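Local coordinates for anopheles gambiae adenosine kinase (Anopheles gambiae, PDB 3LOO), which catalyses the phosphorylation of adenosine to AMP as a kinase of the pfkB family, and is seen here with the dinucleotide Ap4A bound, at residues Asn31-Ile36 / Leu150-Ala155; Lys47-Pro52 / Glu59-Pro64; Asn53-Ala58 / Leu212-Val217; Phe186-Phe191 / Gln219-Asn224. All blocks are in the same frame, centred on the assembly; numbering follows the deposited sequence.

Contact 1 of 4, residues Asn31-Ile36 / Leu150-Ala155; sequences NPLLDI and LCANLA. With B4P (bis(adenosine)-5'-tetraphosphate), chain D.
With CG set opposite the carbonyl carbon in both residues (chi1 -52° in Asn31, -67° in Leu154), the amide of Asn31 and the isobutyl end of Leu154 converge, bringing Asn31 ND2 to 3.6 Å from Leu154 CD2. The segments take in parts of strands 33-39 and 147-153 of the five-stranded lid sheet of this ribokinase-like fold, with the residues next to them. Strand 137-144 runs between the two, which therefore meet through side chains beside the bound dinucleotide. Leu33 bridges with both branches: CD1 lies 3.9 Å from Leu154 CD2, while CD2 reaches Ala152 CB at 4.2 Å and also touches C2A of the adenine. On the other strand, Ala152 CB comes within 3.4 Å of N6A of the ligand. Asn31 reads the base directly, its ND2 donating to ligand N1A over 3.0 Å in a fairly straight bond (164°), with a weak second bond to Phe185 O. Such a pocket is consistent with the adenosine site of the kinase. Further along the first strand, the carboxylate of Asp35, steadied by Asn313 ND2, clamps the ribose diol: O2E donates to Asp35 OD1 at 2.6 Å and O3E to Asp35 OD2 at 2.6 Å.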
# COMPACT_ATOMS: atom_id res chain seq x y z
N ASN A 31 -1.53 6.93 3.70
CA ASN A 31 -0.80 7.68 4.68
C ASN A 31 0.54 8.05 4.09
O ASN A 31 1.38 7.17 3.89
CB ASN A 31 -0.50 6.83 5.95
CG ASN A 31 -1.74 6.18 6.53
OD1 ASN A 31 -2.85 6.75 6.47
ND2 ASN A 31 -1.55 4.98 7.13
N PRO A 32 0.75 9.35 3.82
CA PRO A 32 2.07 9.69 3.28
C PRO A 32 3.05 9.85 4.43
O PRO A 32 2.86 10.68 5.31
CB PRO A 32 1.83 11.03 2.56
CG PRO A 32 0.60 11.61 3.21
CD PRO A 32 -0.12 10.52 4.00
N LEU A 33 4.14 9.08 4.36
CA LEU A 33 5.07 8.96 5.44
C LEU A 33 6.48 9.06 4.87
O LEU A 33 6.73 8.57 3.76
CB LEU A 33 4.90 7.57 6.08
CG LEU A 33 4.04 7.19 7.30
CD1 LEU A 33 2.87 8.07 7.60
CD2 LEU A 33 3.72 5.68 7.35
N LEU A 34 7.38 9.68 5.64
CA LEU A 34 8.79 9.69 5.30
C LEU A 34 9.42 8.51 6.03
O LEU A 34 9.32 8.42 7.26
CB LEU A 34 9.45 11.00 5.75
CG LEU A 34 10.96 11.19 5.43
CD1 LEU A 34 11.29 11.14 3.90
CD2 LEU A 34 11.53 12.50 6.04
N ASP A 35 10.07 7.62 5.28
CA ASP A 35 10.75 6.50 5.89
C ASP A 35 12.10 6.96 6.44
O ASP A 35 12.84 7.72 5.77
CB ASP A 35 10.96 5.35 4.89
CG ASP A 35 9.64 4.62 4.51
OD1 ASP A 35 8.58 4.85 5.15
OD2 ASP A 35 9.70 3.79 3.56
N ILE A 36 12.41 6.48 7.65
CA ILE A 36 13.71 6.69 8.27
C ILE A 36 14.35 5.32 8.43
O ILE A 36 13.97 4.52 9.28
CB ILE A 36 13.56 7.45 9.61
CG1 ILE A 36 12.81 8.75 9.41
CG2 ILE A 36 14.92 7.73 10.25
CD1 ILE A 36 12.44 9.43 10.69
N LEU A 150 9.35 -2.52 11.26
CA LEU A 150 8.79 -1.23 10.85
C LEU A 150 8.00 -0.67 12.00
O LEU A 150 7.29 -1.42 12.67
CB LEU A 150 7.86 -1.42 9.65
CG LEU A 150 8.37 -1.37 8.20
CD1 LEU A 150 9.80 -1.83 8.00
CD2 LEU A 150 7.39 -2.12 7.23
N CYS A 151 8.10 0.63 12.22
CA CYS A 151 7.29 1.28 13.26
C CYS A 151 6.83 2.62 12.73
O CYS A 151 7.67 3.52 12.54
CB CYS A 151 8.06 1.41 14.59
SG CYS A 151 7.20 2.26 15.89
N ALA A 152 5.52 2.71 12.49
CA ALA A 152 4.90 3.85 11.80
C ALA A 152 4.31 4.84 12.80
O ALA A 152 3.44 4.49 13.60
CB ALA A 152 3.78 3.36 10.81
N ASN A 153 4.85 6.04 12.75
CA ASN A 153 4.42 7.16 13.54
C ASN A 153 3.59 8.01 12.60
O ASN A 153 4.16 8.81 11.80
CB ASN A 153 5.64 7.95 14.03
CG ASN A 153 5.26 9.27 14.72
OD1 ASN A 153 4.20 9.39 15.32
ND2 ASN A 153 6.13 10.26 14.59
N LEU A 154 2.28 7.79 12.64
CA LEU A 154 1.36 8.35 11.63
C LEU A 154 1.24 9.86 11.71
O LEU A 154 1.23 10.54 10.68
CB LEU A 154 -0.04 7.71 11.71
CG LEU A 154 -0.16 6.23 11.34
CD1 LEU A 154 -1.61 5.80 11.29
CD2 LEU A 154 0.52 5.94 9.94
N ALA A 155 1.12 10.38 12.93
CA ALA A 155 1.15 11.82 13.21
C ALA A 155 0.18 12.57 12.26
O ALA A 155 -1.02 12.32 12.34
CB ALA A 155 2.60 12.35 13.16
PA B4P D . 7.88 -3.37 3.26
O1A B4P D . 9.29 -3.07 2.78
O2A B4P D . 7.71 -3.92 4.68
O3A B4P D . 7.35 -4.56 2.32
PB B4P D . 6.03 -4.40 1.44
O1B B4P D . 6.23 -3.40 0.30
O2B B4P D . 4.77 -4.33 2.29
O3B B4P D . 6.39 -5.92 0.89
PG B4P D . 5.50 -7.26 1.02
O1G B4P D . 5.86 -8.08 2.21
O2G B4P D . 4.05 -6.82 0.96
O3G B4P D . 5.82 -8.07 -0.32
PD B4P D . 6.64 -9.44 -0.56
O1D B4P D . 7.80 -9.45 0.36
O2D B4P D . 5.73 -10.64 -0.64
O5E B4P D . 6.91 -2.08 3.02
C5E B4P D . 7.55 -0.88 3.37
C4E B4P D . 6.66 0.33 3.35
O4E B4P D . 5.54 0.21 4.23
C3E B4P D . 7.45 1.49 3.90
O3E B4P D . 7.79 2.28 2.75
C2E B4P D . 6.47 2.24 4.80
O2E B4P D . 6.37 3.65 4.54
C1E B4P D . 5.13 1.51 4.58
N9A B4P D . 4.37 1.48 5.84
C8A B4P D . 4.67 0.84 7.00
N7A B4P D . 3.68 1.11 7.90
C5A B4P D . 2.77 1.94 7.33
C6A B4P D . 1.56 2.54 7.74
N6A B4P D . 1.05 2.40 9.00
N1A B4P D . 0.90 3.34 6.86
C2A B4P D . 1.35 3.53 5.60
N3A B4P D . 2.49 2.96 5.18
C4A B4P D . 3.21 2.16 6.02
O5F B4P D . 7.22 -9.12 -2.02
C5F B4P D . 6.39 -8.59 -3.05
C4F B4P D . 7.12 -8.87 -4.36
O4F B4P D . 8.50 -8.48 -4.31
C3F B4P D . 7.20 -10.36 -4.63
O3F B4P D . 5.97 -10.82 -5.17
C2F B4P D . 8.37 -10.45 -5.60
O2F B4P D . 7.93 -10.16 -6.94
C1F B4P D . 9.33 -9.37 -5.07
N9B B4P D . 10.29 -10.04 -4.15
C8B B4P D . 10.24 -10.02 -2.80
N7B B4P D . 11.25 -10.74 -2.26
C5B B4P D . 11.99 -11.25 -3.27
C6B B4P D . 13.12 -12.06 -3.36
N6B B4P D . 13.72 -12.49 -2.23
N1B B4P D . 13.62 -12.38 -4.60
C2B B4P D . 13.03 -11.94 -5.74
N3B B4P D . 11.92 -11.16 -5.71
C4B B4P D . 11.35 -10.79 -4.51

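Contact 2 of 4, residues Lys47-Pro52 / Glu59-Pro64; sequences KYDMQP and EEKHMP
Lys61 reaches across to Asp49 in a salt bridge at the solvent-exposed side of the contact, its NZ donating to Asp49 OD2 over 2.7 Å. The bond uses the lone pair of OD2 that points away from the other carboxylate oxygen, and the two side chains cross at about a right angle. Lys61 gets there with CG lodged between its backbone N and carbonyl carbon (chi1 58°) and the rest of the chain extended.

Further in, the ring of His62 is fixed from its own segment. Its ND1 accepts from Glu59 N at 2.8 Å, nearly in the ring plane and almost straight (167°), while His62 N returns a bond to Glu59 O, so the short 3-10 turn is tied by both backbone and side chain. The far side of this imidazole meets the first segment: NE2 stands 3.1 Å from Tyr48 O, and Met50 SD lies obliquely 5.4 Å from the ring centroid.

Tyr48 is buried, with Lys61 O at the edge of its ring, 3.4 Å from CD1, and Pro64 CB 4.4 Å from CE1. Its hydroxyl is satisfied outside the contact by Glu68 OE1, an oxygen that also forms a salt bridge with Lys47 NZ. The amides of Asp49 and Met50 bond back to carbonyls of helix 42-47. With Asp49 at positive phi as the C-prime residue, this is a Schellman motif, ending the helix and turning the chain into the loop that leads to edge strand 54-57 of the lid sheet.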
# COMPACT_ATOMS: atom_id res chain seq x y z
N LYS A 47 15.38 -2.49 23.07
CA LYS A 47 15.12 -1.21 23.71
C LYS A 47 13.71 -0.68 23.45
O LYS A 47 13.13 -0.02 24.30
CB LYS A 47 16.15 -0.17 23.26
CG LYS A 47 16.06 1.16 23.99
CD LYS A 47 17.20 2.09 23.54
CE LYS A 47 16.96 3.50 24.05
NZ LYS A 47 18.02 4.45 23.55
N TYR A 48 13.15 -0.96 22.27
CA TYR A 48 11.83 -0.40 21.94
C TYR A 48 10.69 -1.44 21.88
O TYR A 48 9.59 -1.16 21.34
CB TYR A 48 11.94 0.45 20.66
CG TYR A 48 12.70 1.73 20.90
CD1 TYR A 48 12.11 2.79 21.58
CD2 TYR A 48 14.02 1.87 20.48
CE1 TYR A 48 12.83 3.99 21.81
CE2 TYR A 48 14.72 3.04 20.70
CZ TYR A 48 14.14 4.08 21.36
OH TYR A 48 14.88 5.22 21.57
N ASP A 49 10.95 -2.62 22.45
CA ASP A 49 9.98 -3.72 22.54
C ASP A 49 9.46 -4.04 21.16
O ASP A 49 8.26 -4.21 20.97
CB ASP A 49 8.81 -3.34 23.46
CG ASP A 49 9.27 -2.96 24.84
OD1 ASP A 49 10.27 -3.55 25.30
OD2 ASP A 49 8.64 -2.08 25.46
N MET A 50 10.37 -4.12 20.19
CA MET A 50 10.00 -4.44 18.84
C MET A 50 10.47 -5.84 18.51
O MET A 50 11.52 -6.27 19.01
CB MET A 50 10.60 -3.43 17.86
CG MET A 50 9.91 -2.07 17.93
SD MET A 50 10.66 -0.82 16.88
CE MET A 50 10.46 -1.52 15.22
N GLN A 51 9.71 -6.52 17.66
CA GLN A 51 10.06 -7.85 17.20
C GLN A 51 10.77 -7.72 15.87
O GLN A 51 10.45 -6.82 15.09
CB GLN A 51 8.80 -8.69 16.95
CG GLN A 51 7.78 -8.70 18.09
CD GLN A 51 8.36 -9.26 19.37
OE1 GLN A 51 9.18 -10.18 19.35
NE2 GLN A 51 7.93 -8.70 20.50
N PRO A 52 11.70 -8.64 15.56
CA PRO A 52 12.18 -8.61 14.17
C PRO A 52 11.02 -9.00 13.26
O PRO A 52 10.02 -9.54 13.74
CB PRO A 52 13.29 -9.67 14.15
CG PRO A 52 13.05 -10.55 15.37
CD PRO A 52 12.35 -9.68 16.39
N GLU A 59 3.82 3.92 19.53
CA GLU A 59 3.25 4.43 20.79
C GLU A 59 4.18 5.45 21.41
O GLU A 59 5.30 5.69 20.91
CB GLU A 59 3.03 3.28 21.77
CG GLU A 59 1.98 2.31 21.30
CD GLU A 59 1.94 1.12 22.21
OE1 GLU A 59 1.80 1.31 23.44
OE2 GLU A 59 2.09 0.00 21.70
N GLU A 60 3.77 6.00 22.55
CA GLU A 60 4.56 7.04 23.18
C GLU A 60 6.01 6.61 23.36
O GLU A 60 6.91 7.40 23.09
CB GLU A 60 3.97 7.45 24.52
CG GLU A 60 4.30 8.90 24.88
CD GLU A 60 3.20 9.53 25.74
OE1 GLU A 60 2.89 8.97 26.83
OE2 GLU A 60 2.63 10.58 25.33
N LYS A 61 6.20 5.37 23.78
CA LYS A 61 7.51 4.84 24.11
C LYS A 61 8.39 4.70 22.87
O LYS A 61 9.60 4.53 22.98
CB LYS A 61 7.38 3.47 24.80
CG LYS A 61 6.65 2.38 23.99
CD LYS A 61 6.86 1.00 24.62
CE LYS A 61 5.97 -0.04 23.94
NZ LYS A 61 6.21 -1.41 24.47
N HIS A 62 7.79 4.73 21.68
CA HIS A 62 8.56 4.54 20.45
C HIS A 62 9.14 5.87 19.98
O HIS A 62 10.10 5.88 19.22
CB HIS A 62 7.69 3.90 19.36
CG HIS A 62 7.27 2.51 19.69
ND1 HIS A 62 5.97 2.18 20.01
CD2 HIS A 62 7.98 1.37 19.80
CE1 HIS A 62 5.90 0.90 20.30
NE2 HIS A 62 7.11 0.38 20.17
N MET A 63 8.55 6.96 20.44
CA MET A 63 8.86 8.27 19.89
C MET A 63 10.34 8.67 19.89
O MET A 63 10.80 9.30 18.92
CB MET A 63 8.03 9.37 20.54
CG MET A 63 6.54 9.33 20.21
SD MET A 63 6.10 9.08 18.47
CE MET A 63 4.32 8.89 18.64
N PRO A 64 11.08 8.36 20.99
CA PRO A 64 12.50 8.72 21.02
C PRO A 64 13.33 7.96 20.01
O PRO A 64 14.49 8.31 19.79
CB PRO A 64 12.93 8.36 22.47
CG PRO A 64 11.62 8.49 23.26
CD PRO A 64 10.61 7.89 22.32

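Contact 3 of 4, residues Asn53-Ala58 / Leu212-Val217; sequences NNAILA and LSAPFV
Leu57 and Phe216 cross at about a right angle, Leu57 CG lying 3.9 Å from Phe216 CZ, where the lid of the ribokinase-like fold meets the main alpha/beta body. Leu57 sits on strand 54-57, an edge strand of the lid sheet; Phe216 lies in the first turn of helix 216-220, just beyond strand 207-211 of the large sheet. Phe216 holds CG between its backbone N and carbonyl carbon (chi1 73°), swinging the ring to the strand. The same ring turns an edge to the strand backbone, with Ala55 O near its plane and 3.4 Å from Phe216 CD2, while Ile56 CA approaches Phe216 CE2 obliquely. Beside it the small side chains Ala55 and Ala214 point at each other, CB to CB at 4.2 Å, which lets the backbones come close.

One shell out, Phe220 and Thr188 pack against the Phe216 ring. Leu57 also packs against Thr188 and Tyr221 and touches the bound dinucleotide, so the contact borders the ligand pocket, consistent with a lid closed over it. Strand 54-57 is held by backbone bonds to strand 147-153, and Ile56 turns the other way, onto Met50 and His62. Ahead of the helix, Ala214 N bonds to Leu212 O at 2.9 Å around Ser213 (phi 72°, psi -52°), a classic gamma turn. A water completes the join, donating to Ala55 O at 2.9 Å and accepting a weak bond from Phe216 N at 3.1 Å.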
# COMPACT_ATOMS: atom_id res chain seq x y z
N ASN A 53 11.11 -8.69 11.97
CA ASN A 53 10.15 -9.22 10.99
C ASN A 53 8.68 -8.84 11.32
O ASN A 53 7.80 -9.69 11.32
CB ASN A 53 10.33 -10.75 10.93
CG ASN A 53 9.79 -11.36 9.66
OD1 ASN A 53 10.03 -10.87 8.55
ND2 ASN A 53 9.08 -12.49 9.81
N ASN A 54 8.42 -7.56 11.60
CA ASN A 54 7.10 -7.13 12.08
C ASN A 54 6.81 -5.68 11.67
O ASN A 54 7.73 -4.94 11.33
CB ASN A 54 7.09 -7.24 13.61
CG ASN A 54 5.70 -7.23 14.21
OD1 ASN A 54 4.71 -7.51 13.52
ND2 ASN A 54 5.61 -6.91 15.51
N ALA A 55 5.53 -5.27 11.71
CA ALA A 55 5.13 -3.89 11.45
C ALA A 55 4.15 -3.46 12.51
O ALA A 55 3.18 -4.17 12.76
CB ALA A 55 4.50 -3.76 10.07
N ILE A 56 4.38 -2.30 13.11
CA ILE A 56 3.55 -1.80 14.18
C ILE A 56 3.29 -0.34 13.99
O ILE A 56 3.95 0.33 13.18
CB ILE A 56 4.19 -2.03 15.60
CG1 ILE A 56 5.47 -1.15 15.76
CG2 ILE A 56 4.47 -3.54 15.86
CD1 ILE A 56 6.16 -1.16 17.15
N LEU A 57 2.29 0.15 14.73
CA LEU A 57 2.02 1.57 14.93
C LEU A 57 2.81 2.07 16.15
O LEU A 57 2.91 1.36 17.16
CB LEU A 57 0.51 1.76 15.14
CG LEU A 57 -0.33 1.41 13.91
CD1 LEU A 57 -1.84 1.56 14.22
CD2 LEU A 57 0.09 2.31 12.66
N ALA A 58 3.39 3.28 16.05
CA ALA A 58 4.15 3.88 17.16
C ALA A 58 3.28 4.20 18.36
O ALA A 58 2.18 4.73 18.22
CB ALA A 58 4.87 5.14 16.71
N LEU A 212 -4.01 -5.76 2.18
CA LEU A 212 -4.10 -6.12 3.60
C LEU A 212 -3.13 -5.34 4.45
O LEU A 212 -3.38 -5.13 5.64
CB LEU A 212 -4.00 -7.63 3.82
CG LEU A 212 -5.16 -8.47 3.30
CD1 LEU A 212 -4.76 -9.95 3.36
CD2 LEU A 212 -6.50 -8.13 4.08
N SER A 213 -2.01 -4.92 3.84
CA SER A 213 -0.98 -4.04 4.45
C SER A 213 -0.07 -4.64 5.53
O SER A 213 1.15 -4.50 5.45
CB SER A 213 -1.60 -2.74 4.95
OG SER A 213 -2.07 -1.96 3.86
N ALA A 214 -0.66 -5.26 6.55
CA ALA A 214 0.13 -5.81 7.66
C ALA A 214 -0.77 -6.70 8.50
O ALA A 214 -1.98 -6.45 8.58
CB ALA A 214 0.71 -4.69 8.56
N PRO A 215 -0.17 -7.67 9.22
CA PRO A 215 -0.98 -8.53 10.10
C PRO A 215 -1.88 -7.78 11.05
O PRO A 215 -2.98 -8.25 11.34
CB PRO A 215 0.09 -9.33 10.86
CG PRO A 215 1.10 -9.55 9.78
CD PRO A 215 1.21 -8.17 9.11
N PHE A 216 -1.46 -6.60 11.51
CA PHE A 216 -2.31 -5.89 12.48
C PHE A 216 -3.58 -5.38 11.89
O PHE A 216 -4.50 -5.04 12.63
CB PHE A 216 -1.58 -4.74 13.23
CG PHE A 216 -1.31 -3.50 12.41
CD1 PHE A 216 -2.29 -2.53 12.21
CD2 PHE A 216 -0.02 -3.25 11.93
CE1 PHE A 216 -2.01 -1.34 11.47
CE2 PHE A 216 0.26 -2.05 11.20
CZ PHE A 216 -0.73 -1.11 10.98
N VAL A 217 -3.66 -5.27 10.56
CA VAL A 217 -4.89 -4.76 10.00
C VAL A 217 -6.13 -5.69 10.25
O VAL A 217 -7.13 -5.25 10.81
CB VAL A 217 -4.72 -4.33 8.50
CG1 VAL A 217 -6.08 -4.10 7.88
CG2 VAL A 217 -3.80 -3.04 8.44
O HOH W 1 1.63 -6.42 11.89

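Contact 4 of 4, residues Phe186-Phe191 / Gln219-Asn224; sequences FFTVSF and QFYKNN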
# COMPACT_ATOMS: atom_id res chain seq x y z
N PHE A 186 -4.62 2.68 5.87
CA PHE A 186 -5.48 3.86 5.90
C PHE A 186 -6.70 3.68 6.81
O PHE A 186 -7.31 4.67 7.22
CB PHE A 186 -5.90 4.27 4.45
CG PHE A 186 -6.66 5.59 4.34
CD1 PHE A 186 -6.01 6.82 4.46
CD2 PHE A 186 -8.02 5.59 4.04
CE1 PHE A 186 -6.69 8.04 4.32
CE2 PHE A 186 -8.73 6.79 3.89
CZ PHE A 186 -8.06 8.02 4.02
N PHE A 187 -7.05 2.43 7.13
CA PHE A 187 -8.15 2.17 8.10
C PHE A 187 -7.89 2.76 9.49
O PHE A 187 -8.84 3.16 10.19
CB PHE A 187 -8.45 0.69 8.24
CG PHE A 187 -9.02 0.04 7.00
CD1 PHE A 187 -8.92 0.64 5.73
CD2 PHE A 187 -9.61 -1.21 7.11
CE1 PHE A 187 -9.42 -0.01 4.61
CE2 PHE A 187 -10.11 -1.85 5.99
CZ PHE A 187 -10.00 -1.26 4.75
N THR A 188 -6.61 2.84 9.87
CA THR A 188 -6.21 3.47 11.14
C THR A 188 -6.71 4.91 11.14
O THR A 188 -7.14 5.45 12.18
CB THR A 188 -4.66 3.49 11.32
OG1 THR A 188 -4.17 2.17 11.20
CG2 THR A 188 -4.22 4.09 12.68
N VAL A 189 -6.67 5.53 9.96
CA VAL A 189 -6.89 6.96 9.88
C VAL A 189 -8.32 7.34 9.50
O VAL A 189 -8.87 8.27 10.07
CB VAL A 189 -5.87 7.60 8.91
CG1 VAL A 189 -6.21 9.01 8.65
CG2 VAL A 189 -4.44 7.47 9.49
N SER A 190 -8.90 6.67 8.50
CA SER A 190 -10.24 7.03 8.06
C SER A 190 -10.88 5.89 7.32
O SER A 190 -11.01 5.93 6.08
CB SER A 190 -10.22 8.28 7.14
OG SER A 190 -11.52 8.85 7.06
N PHE A 191 -11.29 4.87 8.07
CA PHE A 191 -12.03 3.78 7.46
C PHE A 191 -13.30 4.30 6.77
O PHE A 191 -13.74 3.75 5.76
CB PHE A 191 -12.41 2.68 8.49
CG PHE A 191 -13.34 1.65 7.93
CD1 PHE A 191 -12.90 0.74 6.97
CD2 PHE A 191 -14.69 1.61 8.32
CE1 PHE A 191 -13.75 -0.18 6.42
CE2 PHE A 191 -15.56 0.66 7.78
CZ PHE A 191 -15.10 -0.22 6.84
N GLN A 219 -6.20 -8.11 12.44
CA GLN A 219 -6.20 -8.27 13.88
C GLN A 219 -6.88 -7.11 14.59
O GLN A 219 -7.50 -7.33 15.61
CB GLN A 219 -4.78 -8.41 14.42
CG GLN A 219 -4.22 -9.76 14.11
CD GLN A 219 -2.71 -9.77 14.11
OE1 GLN A 219 -2.09 -8.80 14.56
NE2 GLN A 219 -2.12 -10.85 13.59
N PHE A 220 -6.71 -5.88 14.09
CA PHE A 220 -7.24 -4.68 14.77
C PHE A 220 -8.63 -4.24 14.27
O PHE A 220 -9.40 -3.60 14.99
CB PHE A 220 -6.30 -3.48 14.57
CG PHE A 220 -5.05 -3.47 15.45
CD1 PHE A 220 -4.61 -4.60 16.17
CD2 PHE A 220 -4.27 -2.32 15.50
CE1 PHE A 220 -3.43 -4.56 16.94
CE2 PHE A 220 -3.06 -2.28 16.26
CZ PHE A 220 -2.65 -3.41 16.99
N TYR A 221 -8.93 -4.53 13.00
CA TYR A 221 -10.12 -3.93 12.37
C TYR A 221 -10.89 -5.01 11.61
O TYR A 221 -11.21 -4.86 10.40
CB TYR A 221 -9.70 -2.78 11.42
CG TYR A 221 -8.61 -1.89 11.92
CD1 TYR A 221 -8.81 -1.02 13.02
CD2 TYR A 221 -7.36 -1.87 11.27
CE1 TYR A 221 -7.77 -0.18 13.48
CE2 TYR A 221 -6.36 -1.02 11.70
CZ TYR A 221 -6.56 -0.21 12.81
OH TYR A 221 -5.51 0.60 13.20
N LYS A 222 -11.16 -6.11 12.30
CA LYS A 222 -11.76 -7.26 11.64
C LYS A 222 -13.12 -6.92 11.04
O LYS A 222 -13.41 -7.27 9.88
CB LYS A 222 -11.91 -8.44 12.60
CG LYS A 222 -12.27 -9.71 11.89
CD LYS A 222 -13.57 -10.25 12.43
CE LYS A 222 -14.05 -11.41 11.59
NZ LYS A 222 -14.62 -12.47 12.45
N ASN A 223 -13.97 -6.27 11.83
CA ASN A 223 -15.29 -5.93 11.35
C ASN A 223 -15.31 -4.89 10.19
O ASN A 223 -16.15 -4.99 9.29
CB ASN A 223 -16.22 -5.54 12.50
CG ASN A 223 -16.60 -6.76 13.38
OD1 ASN A 223 -16.62 -7.90 12.91
ND2 ASN A 223 -16.88 -6.52 14.63
N ASN A 224 -14.40 -3.93 10.23
CA ASN A 224 -14.24 -2.96 9.13
C ASN A 224 -13.95 -3.69 7.83
O ASN A 224 -14.53 -3.39 6.79
CB ASN A 224 -13.09 -1.98 9.40
CG ASN A 224 -13.43 -0.93 10.44
OD1 ASN A 224 -14.57 -0.75 10.84
ND2 ASN A 224 -12.43 -0.21 10.85
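The beginning of helix 187-203 runs past the joint between helices 216-220 and 222-228, with the CA atoms of Phe187 and Tyr221 7.7 Å apart and those of Phe191 and Asn224 7.3 Å apart. Phe191, its CG opposite the backbone N (chi1 171°), lays its ring against the side chain of Asn224. The amide and ring planes are only 4° apart: Asn224 CB stands over the ring centre in a CH-pi contact, 3.6 Å from the Phe191 centroid, and Asn224 OD1 is 3.5 Å from Phe191 CD2 over the same ring. Phe191 CD1 in turn covers one face of the Phe187 ring. In the alpha/beta body, helix 187-203 forms the beta-alpha-beta crossover between parallel strands 179-183 and 207-211, and the contact joins it to the helices that lead on to strand 234-238. Tyr221, at the N-cap position of helix 222-228, has left helical geometry. Its ring packs CD2 4.1 Å from Phe187 CB and carries Phe220 CB over one face. The phenol oxygen shares a hydrogen bond with the threonine hydroxyl, Tyr221 OH to Thr188 OG1 at 2.9 Å, and Thr188 OG1 has a further, weak bond with Phe185 O.

From the N terminus, segment 31-36 opens the long loop that contact 1 closes at 150-155, tying two strands of the lid sheet. Contact 2 is nested inside it, a short loop that brings together the segments that precede and follow strand 54-57. That strand starts contact 3, which crosses contacts 1 and 2 and closes only at 212-217, joining lid to alpha/beta body; Leu150 and Ala152 meet it through probable backbone bonds with Asn54 and Ala58. Contact 4 opens after contact 1 has closed, crosses contact 3, and links helices of the body. Thr188 packs against both Leu154 and Leu57, so contact 4 touches contacts 1 and 3, whereas contact 2 stays about 8 Å from it at the nearest atoms.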